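Local coordinates for putative uncharacterized protein (Bacillus anthracis, PDB 3LNO) that is of unknown function but probably takes part in the assembly of iron-sulfur clusters, at residues 39-42 and 43-47. Residues are numbered along the deposited sequence; the frame is centred on the assembly and turned at random.
Sequences TADE and NNNAV
The carboxylate of D41 lies across the side chain of N45, its CG 3.6 Å from N45 CB, in the loop of the beta hairpin that joins strands 35-40 and 46-50. Both oxygens accept hydrogen bonds. OD2 takes the N45 amide with its syn lone pair, ND2 to OD2 3.2 Å, and sits almost in the plane of that amide. OD1 accepts N43 N at 2.9 Å, which makes an Asx turn, and N45 N adds a second donor at 3.0 Å from the opposite face of the carboxylate. With chi1 at 71°, CG lies between the backbone N and the carbonyl carbon, which turns the carboxylate over the loop. Residues D41 to N44 form a type I turn, closed by N44 N to D41 O at 3.1 Å, with the donor well above the carbonyl plane. D41 N returns a bond to N45 O, and beyond it the strands pair, T39 with V47 as an antiparallel hydrogen-bonded pair and A40 with A46 as a non-hydrogen-bonded one. The methyl groups of A40 and A46 face helix 3-16, where A40 touches F9 and A46 touches L13. N45 OD1 binds E80 N and N44 ND2 binds E77 O, tying the loop to the chain before strand 81-85. One water donates to both D41 O and N44 OD1, the latter at 2.8 Å.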
ATOM      1  N   THR A  39      -9.255  -4.141  -1.270  1.00 21.09           N
ATOM      2  CA  THR A  39     -10.473  -4.919  -1.196  1.00 28.67           C
ATOM      3  C   THR A  39     -10.175  -6.380  -1.512  1.00 35.00           C
ATOM      4  O   THR A  39      -9.310  -6.687  -2.325  1.00 32.53           O
ATOM      5  CB  THR A  39     -11.541  -4.423  -2.160  1.00 36.87           C
ATOM      6  OG1 THR A  39     -11.104  -4.690  -3.489  1.00 49.54           O
ATOM      7  CG2 THR A  39     -11.794  -2.911  -1.994  1.00 30.00           C
ATOM      8  N   ALA A  40     -10.910  -7.288  -0.877  1.00 32.32           N
ATOM      9  CA  ALA A  40     -10.671  -8.713  -1.073  1.00 28.90           C
ATOM     10  C   ALA A  40     -12.010  -9.374  -1.287  1.00 30.53           C
ATOM     11  O   ALA A  40     -12.979  -9.044  -0.600  1.00 29.78           O
ATOM     12  CB  ALA A  40     -10.001  -9.303   0.158  1.00 28.91           C
ATOM     13  N   ASP A  41     -12.078 -10.325  -2.206  1.00 34.55           N
ATOM     14  CA  ASP A  41     -13.341 -11.012  -2.443  1.00 39.97           C
ATOM     15  C   ASP A  41     -13.449 -12.271  -1.590  1.00 43.05           C
ATOM     16  O   ASP A  41     -12.591 -12.528  -0.736  1.00 42.68           O
ATOM     17  CB  ASP A  41     -13.587 -11.284  -3.940  1.00 41.00           C
ATOM     18  CG  ASP A  41     -12.670 -12.357  -4.528  1.00 42.35           C
ATOM     19  OD1 ASP A  41     -11.890 -13.005  -3.799  1.00 43.22           O
ATOM     20  OD2 ASP A  41     -12.729 -12.547  -5.761  1.00 52.03           O
ATOM     21  N   GLU A  42     -14.497 -13.053  -1.831  0.54 40.71           N
ATOM     22  CA  GLU A  42     -14.797 -14.220  -1.011  0.54 43.69           C
ATOM     23  C   GLU A  42     -13.741 -15.301  -1.182  0.54 41.71           C
ATOM     24  O   GLU A  42     -13.635 -16.209  -0.353  0.54 42.76           O
ATOM     25  CB  GLU A  42     -16.188 -14.789  -1.346  0.54 47.50           C
ATOM     26  CG  GLU A  42     -16.276 -15.513  -2.688  0.54 50.70           C
ATOM     27  CD  GLU A  42     -17.536 -16.365  -2.813  0.54 62.29           C
ATOM     28  OE1 GLU A  42     -18.629 -15.866  -2.464  0.54 67.40           O
ATOM     29  OE2 GLU A  42     -17.437 -17.532  -3.257  0.54 64.84           O
ATOM     30  N   ASN A  43     -12.968 -15.202  -2.261  1.00 36.70           N
ATOM     31  CA  ASN A  43     -11.888 -16.161  -2.521  1.00 38.62           C
ATOM     32  C   ASN A  43     -10.483 -15.629  -2.218  1.00 39.18           C
ATOM     33  O   ASN A  43      -9.491 -16.175  -2.708  1.00 35.48           O
ATOM     34  CB  ASN A  43     -11.961 -16.653  -3.968  1.00 42.87           C
ATOM     35  CG  ASN A  43     -13.233 -17.442  -4.241  1.00 49.61           C
ATOM     36  OD1 ASN A  43     -13.525 -18.409  -3.540  1.00 54.90           O
ATOM     37  ND2 ASN A  43     -13.999 -17.021  -5.236  1.00 47.26           N
ATOM     38  N   ASN A  44     -10.406 -14.542  -1.453  1.00 36.64           N
ATOM     39  CA  ASN A  44      -9.112 -13.981  -1.032  1.00 31.43           C
ATOM     40  C   ASN A  44      -8.280 -13.405  -2.175  1.00 32.49           C
ATOM     41  O   ASN A  44      -7.066 -13.226  -2.057  1.00 35.49           O
ATOM     42  CB  ASN A  44      -8.294 -15.001  -0.225  1.00 32.42           C
ATOM     43  CG  ASN A  44      -8.732 -15.083   1.237  1.00 34.99           C
ATOM     44  OD1 ASN A  44      -9.749 -14.518   1.622  1.00 38.62           O
ATOM     45  ND2 ASN A  44      -7.942 -15.765   2.059  1.00 35.36           N
ATOM     46  N   ASN A  45      -8.943 -13.117  -3.281  1.00 33.28           N
ATOM     47  CA  ASN A  45      -8.359 -12.336  -4.354  1.00 33.08           C
ATOM     48  C   ASN A  45      -8.396 -10.874  -3.958  1.00 34.70           C
ATOM     49  O   ASN A  45      -9.463 -10.344  -3.623  1.00 37.25           O
ATOM     50  CB  ASN A  45      -9.192 -12.530  -5.608  1.00 33.12           C
ATOM     51  CG  ASN A  45      -9.142 -13.947  -6.109  1.00 35.22           C
ATOM     52  OD1 ASN A  45      -8.070 -14.572  -6.155  1.00 33.68           O
ATOM     53  ND2 ASN A  45     -10.293 -14.464  -6.507  1.00 29.62           N
ATOM     54  N   ALA A  46      -7.245 -10.220  -4.035  1.00 29.67           N
ATOM     55  CA  ALA A  46      -7.080  -8.883  -3.495  1.00 27.89           C
ATOM     56  C   ALA A  46      -6.764  -7.853  -4.585  1.00 28.32           C
ATOM     57  O   ALA A  46      -6.012  -8.141  -5.537  1.00 26.73           O
ATOM     58  CB  ALA A  46      -5.981  -8.897  -2.433  1.00 26.43           C
ATOM     59  N   VAL A  47      -7.358  -6.670  -4.440  1.00 27.23           N
ATOM     60  CA  VAL A  47      -7.093  -5.520  -5.298  1.00 26.77           C
ATOM     61  C   VAL A  47      -6.579  -4.364  -4.414  1.00 25.79           C
ATOM     62  O   VAL A  47      -7.296  -3.869  -3.549  1.00 23.95           O
ATOM     63  CB  VAL A  47      -8.342  -5.024  -6.040  1.00 32.65           C
ATOM     64  CG1 VAL A  47      -7.964  -3.824  -6.930  1.00 26.80           C
ATOM     65  CG2 VAL A  47      -9.017  -6.166  -6.903  1.00 27.95           C
TER
HETATM   66  O   HOH W   1     -11.575 -12.420   1.946  1.00 43.94           O